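Local coordinates for probable ABC transporter extracellular-binding protein YckB (Bacillus subtilis, PDB 2IEE) that probably serves as the extracellular solute-binding component of a binding-protein-dependent ABC transport system, as a member of the bacterial solute-binding protein 3 family, at residues L183-L188 with I196-D201; E66-G71 with G82-A87; S236-S241 with V250-D255. All blocks are in the same frame, centred on the assembly; numbering follows the deposited sequence.

Interaction 1. Residues L183-L188 with I196-D201; sequences LQTLAL and ITIHPD
Leu-188 and Ile-198 carry this contact, a case of a helix laid on a strand by van der Waals packing, with no hydrogen bond passing between 183-188 and 196-201. The packing is tightest where Leu-188 CD2 presses on Ile-198 CG1 at 3.4 Å, closer than carbons usually come. The two side chains cross at a slant, and the other leucine methyl, CD1, touches both CG1 of Ile-198 and CD1 of Ile-196, each at 4.0 Å. Ile-198 holds CG1 anti to its carbonyl carbon (chi1 -65°) and is extended beyond it, which carries its terminal CD1 onto the helix backbone, 3.6 Å from Thr-185 N. There the methyl also meets Thr-185 CG2 at 3.7 Å and Gln-184 CB at 3.8 Å. The amide of Gln-184 is buried and turns to other partners, Thr-113 OG1 and the carbonyl of Ile-177. Toward Thr-197 the contact is looser: its CB points away from the helix, and OG1 stands 4.5 Å from Leu-188 CD2. Beyond Ile-198 the chain leaves the helix, and Pro-200 and Asp-201 are exposed. Ile-115 of strand 108-116 and Leu-166 of helix 162-171 add to the apolar surroundings. Helix 181-190 thus packs against the mixed sheet to which strand 197-214 belongs, the layered alpha/beta architecture characteristic of a lobe of a periplasmic-binding-protein fold.

Interaction 2. Residues E66-G71 with G82-A87; sequences EFKEMG and GQVDAA
Strand 64-69 and the turn leading into strand 86-87 have their nearest CA atoms, Lys-68 CA and Val-84 CA, 7.9 Å apart, and no hydrogen bond joins the two segments. Side chains bridge the gap, chiefly that of Met-70, a selenomethionine. Its CG sits between the backbone N and the carbonyl carbon (chi1 60°), and a bend at chi3 (81°) turns the terminal methyl toward the other segment. Tip to tip, CE meets Val-84 CG1 at 4.0 Å. From the opposite direction Gln-83 extends its chain until NE2 lies 3.7 Å from Met-70 CE, a van der Waals approach on the solvent side, where Gln-83 is exposed. The gap exists because both strands flank strand 22-27 in a parallel sheet of order 64-69, 22-27, 86-87; helix 75-81 makes the connection from one edge to the other, a right-handed beta-alpha-beta crossover characteristic of alpha/beta folds. Val-24 touches both Lys-68 and Val-84 from that central strand. Lys-68 brings CG to 4.4 Å from Val-84 CG1, then leads its chain away to a salt bridge within its own strand, NZ to Glu-66 OE2 at 3.0 Å.

Interaction 3. Residues S236-S241 with V250-D255; sequences SLTKLS and VSKKID
Ser-241 faces Val-250 where, in this solute-binding-protein fold, the C-terminal chain leaves helix 236-244 and comes back along it, held by a few short polar side chains that tie the irregular backbone to the helix. The one hydrogen bond between the segments runs from Val-250 N to Ser-241 OG, 2.7 Å long and fairly straight, with an N-H...O angle of 157°. With OG anti to the backbone N (chi1 174°), Ser-241 directs its hydroxyl off the helix and at the returning chain. The same oxygen is hydrogen-bonded to the carbonyl of Ala-248, so two backbone groups of the tail fix its rotation. Without that hydroxyl, as with an alanine here, the amide of Val-250 would probably lose its partner on the helix and the tail would be less firmly held. The methyls of Val-250 lie beside the serine hydroxyl, CG2 being 3.6 Å from Ser-241 OG.

One turn earlier on the helix, Leu-237 and Thr-238 face Ser-251, whose CB is 4.0 Å from Leu-237 CB. The hydroxyl of Ser-251, OG, stops 3.9 Å from Thr-238 OG1, too far for a direct bond; Asp-249 instead spans the two, bonded to Ser-251 OG through OD1 and to Thr-238 OG1 through OD2. Tyr-49 of helix 49-60 lies against both Ser-241 and Ser-251, and Tyr-109 is hydrogen-bonded to the backbone of Val-250, joining the tail to strand 108-116. At the exposed margin Lys-252 runs extended and slants across Thr-238, its CE 4.1 Å from Thr-238 OG1.

In the fold
Along the chain the three contacts come in series: interaction 2, then interaction 1, then interaction 3, each joining segments only a short way apart in sequence. Interactions 1 and 2 lie on opposite sides of the chain's centre, about 33 Å apart centre to centre, and belong to different sheets: the mixed sheet holding strand 197-214 and the parallel sheet of strands 64-69, 22-27 and 86-87. The centre of interaction 3 stands about 18 Å from that of interaction 1 and about 24 Å from that of interaction 2. Its surroundings include helix 49-60, helix 181-190 and strand 108-116, so the C-terminal tail touches elements of both halves, consistent with the two-lobed fold of solute-binding proteins.

Interaction 1. Residues L183-L188 with I196-D201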
loop_
_atom_site.group_PDB
_atom_site.type_symbol
_atom_site.label_atom_id
_atom_site.label_comp_id
_atom_site.label_asym_id
_atom_site.label_seq_id
_atom_site.Cartn_x
_atom_site.Cartn_y
_atom_site.Cartn_z
ATOM N N LEU A 183 -6.919 -1.268 2.947
ATOM C CA LEU A 183 -7.200 -2.605 2.426
ATOM C C LEU A 183 -8.377 -3.198 3.170
ATOM O O LEU A 183 -9.170 -3.944 2.593
ATOM C CB LEU A 183 -6.009 -3.538 2.602
ATOM C CG LEU A 183 -4.746 -3.192 1.821
ATOM C CD1 LEU A 183 -3.699 -4.271 2.093
ATOM C CD2 LEU A 183 -5.068 -3.099 0.333
ATOM N N GLN A 184 -8.488 -2.870 4.454
ATOM C CA GLN A 184 -9.582 -3.400 5.252
ATOM C C GLN A 184 -10.910 -2.698 4.964
ATOM O O GLN A 184 -11.960 -3.312 5.095
ATOM C CB GLN A 184 -9.238 -3.345 6.751
ATOM C CG GLN A 184 -7.958 -4.117 7.089
ATOM C CD GLN A 184 -7.890 -4.607 8.530
ATOM O OE1 GLN A 184 -8.015 -3.830 9.478
ATOM N NE2 GLN A 184 -7.676 -5.904 8.697
ATOM N N THR A 185 -10.877 -1.426 4.569
ATOM C CA THR A 185 -12.125 -0.728 4.258
ATOM C C THR A 185 -12.724 -1.378 3.013
ATOM O O THR A 185 -13.943 -1.427 2.843
ATOM C CB THR A 185 -11.914 0.761 3.949
ATOM O OG1 THR A 185 -11.133 0.895 2.758
ATOM C CG2 THR A 185 -11.216 1.459 5.110
ATOM N N LEU A 186 -11.857 -1.878 2.141
ATOM C CA LEU A 186 -12.322 -2.528 0.930
ATOM C C LEU A 186 -12.962 -3.855 1.298
ATOM O O LEU A 186 -13.907 -4.291 0.648
ATOM C CB LEU A 186 -11.166 -2.745 -0.047
ATOM C CG LEU A 186 -10.645 -1.438 -0.651
ATOM C CD1 LEU A 186 -9.486 -1.724 -1.597
ATOM C CD2 LEU A 186 -11.779 -0.742 -1.396
ATOM N N ALA A 187 -12.443 -4.486 2.351
ATOM C CA ALA A 187 -12.981 -5.759 2.820
ATOM C C ALA A 187 -14.432 -5.558 3.244
ATOM O O ALA A 187 -15.316 -6.323 2.855
ATOM C CB ALA A 187 -12.159 -6.280 3.992
ATOM N N LEU A 188 -14.664 -4.525 4.049
ATOM C CA LEU A 188 -16.005 -4.196 4.530
ATOM C C LEU A 188 -16.928 -3.843 3.365
ATOM O O LEU A 188 -18.074 -4.292 3.311
ATOM C CB LEU A 188 -15.943 -3.015 5.506
ATOM C CG LEU A 188 -15.651 -3.273 6.988
ATOM C CD1 LEU A 188 -14.545 -4.284 7.158
ATOM C CD2 LEU A 188 -15.275 -1.959 7.644
ATOM N N ILE A 196 -18.514 -8.314 10.433
ATOM C CA ILE A 196 -17.155 -7.814 10.583
ATOM C C ILE A 196 -17.171 -6.294 10.489
ATOM O O ILE A 196 -18.099 -5.698 9.943
ATOM C CB ILE A 196 -16.209 -8.330 9.467
ATOM C CG1 ILE A 196 -16.680 -7.805 8.108
ATOM C CG2 ILE A 196 -16.152 -9.850 9.483
ATOM C CD1 ILE A 196 -15.746 -8.142 6.953
ATOM N N THR A 197 -16.135 -5.671 11.022
ATOM C CA THR A 197 -16.015 -4.226 10.973
ATOM C C THR A 197 -14.586 -3.897 11.357
ATOM O O THR A 197 -13.863 -4.753 11.866
ATOM C CB THR A 197 -16.968 -3.544 11.977
ATOM O OG1 THR A 197 -16.871 -2.119 11.842
ATOM C CG2 THR A 197 -16.599 -3.938 13.404
ATOM N N ILE A 198 -14.173 -2.666 11.092
ATOM C CA ILE A 198 -12.836 -2.223 11.446
ATOM C C ILE A 198 -12.969 -1.685 12.861
ATOM O O ILE A 198 -13.857 -0.877 13.132
ATOM C CB ILE A 198 -12.353 -1.107 10.498
ATOM C CG1 ILE A 198 -12.206 -1.681 9.082
ATOM C CG2 ILE A 198 -11.046 -0.518 11.006
ATOM C CD1 ILE A 198 -11.699 -0.705 8.037
ATOM N N HIS A 199 -12.122 -2.149 13.772
ATOM C CA HIS A 199 -12.199 -1.681 15.155
ATOM C C HIS A 199 -12.013 -0.165 15.180
ATOM O O HIS A 199 -11.054 0.355 14.623
ATOM C CB HIS A 199 -11.135 -2.361 16.019
ATOM C CG HIS A 199 -11.345 -2.170 17.487
ATOM N ND1 HIS A 199 -11.184 -0.952 18.110
ATOM C CD2 HIS A 199 -11.739 -3.036 18.451
ATOM C CE1 HIS A 199 -11.469 -1.074 19.395
ATOM N NE2 HIS A 199 -11.808 -2.329 19.629
ATOM N N PRO A 200 -12.931 0.558 15.836
ATOM C CA PRO A 200 -12.882 2.019 15.929
ATOM C C PRO A 200 -11.746 2.671 16.708
ATOM O O PRO A 200 -11.461 3.844 16.491
ATOM C CB PRO A 200 -14.250 2.370 16.520
ATOM C CG PRO A 200 -14.532 1.196 17.415
ATOM C CD PRO A 200 -14.109 0.024 16.545
ATOM N N ASP A 201 -11.078 1.945 17.598
ATOM C CA ASP A 201 -10.016 2.585 18.373
ATOM C C ASP A 201 -8.580 2.160 18.103
ATOM O O ASP A 201 -7.641 2.882 18.444
ATOM C CB ASP A 201 -10.323 2.446 19.867
ATOM C CG ASP A 201 -11.670 3.037 20.228
ATOM O OD1 ASP A 201 -11.921 4.200 19.855
ATOM O OD2 ASP A 201 -12.481 2.340 20.874
#

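Interaction 2. Residues E66-G71 with G82-A87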
loop_
_atom_site.group_PDB
_atom_site.type_symbol
_atom_site.label_atom_id
_atom_site.label_comp_id
_atom_site.label_asym_id
_atom_site.label_seq_id
_atom_site.Cartn_x
_atom_site.Cartn_y
_atom_site.Cartn_z
ATOM N N GLU A 66 7.548 2.587 -18.989
ATOM C CA GLU A 66 7.858 1.204 -19.289
ATOM C C GLU A 66 7.900 0.490 -17.942
ATOM O O GLU A 66 8.883 0.584 -17.209
ATOM C CB GLU A 66 9.212 1.094 -19.986
ATOM C CG GLU A 66 9.411 -0.211 -20.728
ATOM C CD GLU A 66 10.781 -0.303 -21.365
ATOM O OE1 GLU A 66 11.204 0.689 -22.002
ATOM O OE2 GLU A 66 11.430 -1.366 -21.238
ATOM N N PHE A 67 6.821 -0.209 -17.615
ATOM C CA PHE A 67 6.740 -0.926 -16.356
ATOM C C PHE A 67 7.404 -2.294 -16.423
ATOM O O PHE A 67 7.031 -3.142 -17.231
ATOM C CB PHE A 67 5.278 -1.084 -15.937
ATOM C CG PHE A 67 4.666 0.172 -15.382
ATOM C CD1 PHE A 67 5.061 0.665 -14.141
ATOM C CD2 PHE A 67 3.697 0.867 -16.100
ATOM C CE1 PHE A 67 4.502 1.832 -13.622
ATOM C CE2 PHE A 67 3.127 2.040 -15.591
ATOM C CZ PHE A 67 3.531 2.520 -14.352
ATOM N N LYS A 68 8.398 -2.495 -15.566
ATOM C CA LYS A 68 9.105 -3.762 -15.496
ATOM C C LYS A 68 8.609 -4.481 -14.254
ATOM O O LYS A 68 8.848 -4.039 -13.130
ATOM C CB LYS A 68 10.616 -3.534 -15.397
ATOM C CG LYS A 68 11.256 -2.981 -16.663
ATOM C CD LYS A 68 11.066 -3.924 -17.844
ATOM C CE LYS A 68 11.749 -3.385 -19.092
ATOM N NZ LYS A 68 11.490 -4.238 -20.288
ATOM N N GLU A 69 7.909 -5.586 -14.464
ATOM C CA GLU A 69 7.365 -6.365 -13.368
ATOM C C GLU A 69 8.408 -7.308 -12.794
ATOM O O GLU A 69 9.047 -8.054 -13.532
ATOM C CB GLU A 69 6.154 -7.153 -13.855
ATOM C CG GLU A 69 5.019 -6.259 -14.318
ATOM C CD GLU A 69 3.860 -7.041 -14.882
ATOM O OE1 GLU A 69 3.504 -8.079 -14.286
ATOM O OE2 GLU A 69 3.295 -6.617 -15.912
HETATM N N MSE A 70 8.569 -7.264 -11.475
HETATM C CA MSE A 70 9.535 -8.105 -10.775
HETATM C C MSE A 70 9.200 -8.158 -9.283
HETATM O O MSE A 70 8.423 -7.342 -8.785
HETATM C CB MSE A 70 10.948 -7.540 -10.959
HETATM C CG MSE A 70 11.113 -6.123 -10.424
HETATM SE SE MSE A 70 12.897 -5.402 -10.617
HETATM C CE MSE A 70 12.792 -4.855 -12.467
ATOM N N GLY A 71 9.791 -9.116 -8.577
ATOM C CA GLY A 71 9.544 -9.234 -7.151
ATOM C C GLY A 71 10.109 -8.040 -6.405
ATOM O O GLY A 71 10.961 -7.322 -6.931
ATOM N N GLY A 82 20.920 0.928 -12.039
ATOM C CA GLY A 82 20.531 1.717 -13.191
ATOM C C GLY A 82 19.681 0.877 -14.125
ATOM O O GLY A 82 19.345 1.302 -15.225
ATOM N N GLN A 83 19.338 -0.329 -13.680
ATOM C CA GLN A 83 18.516 -1.245 -14.464
ATOM C C GLN A 83 17.177 -0.573 -14.778
ATOM O O GLN A 83 16.651 -0.683 -15.885
ATOM C CB GLN A 83 18.286 -2.531 -13.670
ATOM C CG GLN A 83 17.677 -3.673 -14.465
ATOM C CD GLN A 83 17.473 -4.919 -13.619
ATOM O OE1 GLN A 83 18.402 -5.395 -12.962
ATOM N NE2 GLN A 83 16.255 -5.457 -13.633
ATOM N N VAL A 84 16.633 0.126 -13.791
ATOM C CA VAL A 84 15.375 0.835 -13.955
ATOM C C VAL A 84 15.590 2.255 -13.454
ATOM O O VAL A 84 16.543 2.510 -12.720
ATOM C CB VAL A 84 14.259 0.176 -13.130
ATOM C CG1 VAL A 84 13.950 -1.203 -13.682
ATOM C CG2 VAL A 84 14.684 0.083 -11.677
ATOM N N ASP A 85 14.713 3.174 -13.848
ATOM C CA ASP A 85 14.826 4.567 -13.424
ATOM C C ASP A 85 14.181 4.813 -12.064
ATOM O O ASP A 85 14.519 5.774 -11.364
ATOM C CB ASP A 85 14.176 5.494 -14.455
ATOM C CG ASP A 85 14.799 5.367 -15.832
ATOM O OD1 ASP A 85 16.041 5.379 -15.929
ATOM O OD2 ASP A 85 14.046 5.268 -16.820
ATOM N N ALA A 86 13.250 3.948 -11.683
ATOM C CA ALA A 86 12.570 4.100 -10.413
ATOM C C ALA A 86 11.796 2.843 -10.072
ATOM O O ALA A 86 11.615 1.966 -10.914
ATOM C CB ALA A 86 11.623 5.295 -10.473
ATOM N N ALA A 87 11.347 2.765 -8.825
ATOM C CA ALA A 87 10.570 1.627 -8.355
ATOM C C ALA A 87 9.313 2.156 -7.663
ATOM O O ALA A 87 9.389 3.047 -6.811
ATOM C CB ALA A 87 11.395 0.795 -7.387
#

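Interaction 3. Residues S236-S241 with V250-D255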
loop_
_atom_site.group_PDB
_atom_site.type_symbol
_atom_site.label_atom_id
_atom_site.label_comp_id
_atom_site.label_asym_id
_atom_site.label_seq_id
_atom_site.Cartn_x
_atom_site.Cartn_y
_atom_site.Cartn_z
ATOM N N SER A 236 -6.229 15.333 -9.368
ATOM C CA SER A 236 -5.934 14.086 -10.068
ATOM C C SER A 236 -5.605 12.953 -9.102
ATOM O O SER A 236 -6.052 11.821 -9.284
ATOM C CB SER A 236 -4.765 14.285 -11.034
ATOM O OG SER A 236 -5.080 15.268 -12.000
ATOM N N LEU A 237 -4.815 13.251 -8.077
ATOM C CA LEU A 237 -4.457 12.232 -7.099
ATOM C C LEU A 237 -5.706 11.712 -6.392
ATOM O O LEU A 237 -5.939 10.505 -6.329
ATOM C CB LEU A 237 -3.472 12.795 -6.067
ATOM C CG LEU A 237 -2.020 12.986 -6.514
ATOM C CD1 LEU A 237 -1.202 13.507 -5.352
ATOM C CD2 LEU A 237 -1.446 11.660 -6.996
ATOM N N THR A 238 -6.511 12.627 -5.860
ATOM C CA THR A 238 -7.732 12.243 -5.160
ATOM C C THR A 238 -8.636 11.450 -6.097
ATOM O O THR A 238 -9.246 10.462 -5.693
ATOM C CB THR A 238 -8.493 13.484 -4.635
ATOM O OG1 THR A 238 -7.679 14.165 -3.676
ATOM C CG2 THR A 238 -9.800 13.071 -3.967
ATOM N N LYS A 239 -8.701 11.877 -7.352
ATOM C CA LYS A 239 -9.530 11.207 -8.352
ATOM C C LYS A 239 -9.104 9.756 -8.548
ATOM O O LYS A 239 -9.938 8.849 -8.552
ATOM C CB LYS A 239 -9.449 11.956 -9.685
ATOM C CG LYS A 239 -10.304 11.360 -10.797
ATOM C CD LYS A 239 -10.405 12.332 -11.968
ATOM C CE LYS A 239 -11.386 11.848 -13.020
ATOM N NZ LYS A 239 -11.612 12.874 -14.077
ATOM N N LEU A 240 -7.804 9.535 -8.710
ATOM C CA LEU A 240 -7.292 8.181 -8.899
ATOM C C LEU A 240 -7.498 7.343 -7.638
ATOM O O LEU A 240 -7.814 6.157 -7.714
ATOM C CB LEU A 240 -5.804 8.232 -9.266
ATOM C CG LEU A 240 -5.487 8.717 -10.683
ATOM C CD1 LEU A 240 -3.998 8.965 -10.823
ATOM C CD2 LEU A 240 -5.957 7.674 -11.698
ATOM N N SER A 241 -7.315 7.968 -6.479
ATOM C CA SER A 241 -7.485 7.287 -5.199
ATOM C C SER A 241 -8.905 6.769 -5.013
ATOM O O SER A 241 -9.115 5.611 -4.669
ATOM C CB SER A 241 -7.154 8.236 -4.045
ATOM O OG SER A 241 -7.448 7.632 -2.800
ATOM N N VAL A 250 -6.622 8.331 -0.285
ATOM C CA VAL A 250 -5.411 7.971 0.441
ATOM C C VAL A 250 -4.221 8.913 0.236
ATOM O O VAL A 250 -3.184 8.736 0.872
ATOM C CB VAL A 250 -4.961 6.543 0.061
ATOM C CG1 VAL A 250 -6.135 5.592 0.147
ATOM C CG2 VAL A 250 -4.361 6.537 -1.345
ATOM N N SER A 251 -4.371 9.910 -0.635
ATOM C CA SER A 251 -3.274 10.837 -0.916
ATOM C C SER A 251 -3.065 11.919 0.136
ATOM O O SER A 251 -2.092 12.664 0.075
ATOM C CB SER A 251 -3.469 11.496 -2.287
ATOM O OG SER A 251 -4.542 12.423 -2.270
ATOM N N LYS A 252 -3.978 12.010 1.096
ATOM C CA LYS A 252 -3.867 13.002 2.158
ATOM C C LYS A 252 -3.795 12.318 3.514
ATOM O O LYS A 252 -4.507 11.348 3.762
ATOM C CB LYS A 252 -5.056 13.958 2.108
ATOM C CG LYS A 252 -5.085 14.797 0.837
ATOM C CD LYS A 252 -6.327 15.660 0.754
ATOM C CE LYS A 252 -6.362 16.419 -0.560
ATOM N NZ LYS A 252 -7.597 17.240 -0.673
ATOM N N LYS A 253 -2.931 12.825 4.386
ATOM C CA LYS A 253 -2.758 12.248 5.716
ATOM C C LYS A 253 -4.007 12.375 6.582
ATOM O O LYS A 253 -4.645 13.425 6.625
ATOM C CB LYS A 253 -1.586 12.921 6.429
ATOM C CG LYS A 253 -1.226 12.293 7.765
ATOM C CD LYS A 253 -0.273 13.199 8.535
ATOM C CE LYS A 253 0.342 12.490 9.725
ATOM N NZ LYS A 253 1.266 11.416 9.283
ATOM N N ILE A 254 -4.339 11.295 7.277
ATOM C CA ILE A 254 -5.498 11.267 8.157
ATOM C C ILE A 254 -5.117 11.764 9.545
ATOM O O ILE A 254 -4.244 11.193 10.200
ATOM C CB ILE A 254 -6.065 9.833 8.296
ATOM C CG1 ILE A 254 -6.613 9.352 6.950
ATOM C CG2 ILE A 254 -7.152 9.801 9.367
ATOM C CD1 ILE A 254 -7.158 7.933 6.980
ATOM N N ASP A 255 -5.767 12.833 9.988
ATOM C CA ASP A 255 -5.501 13.378 11.311
ATOM C C ASP A 255 -6.129 12.418 12.320
ATOM O O ASP A 255 -7.303 12.552 12.675
ATOM C CB ASP A 255 -6.118 14.772 11.439
ATOM C CG ASP A 255 -5.911 15.378 12.813
ATOM O OD1 ASP A 255 -4.764 15.352 13.313
ATOM O OD2 ASP A 255 -6.892 15.892 13.390
#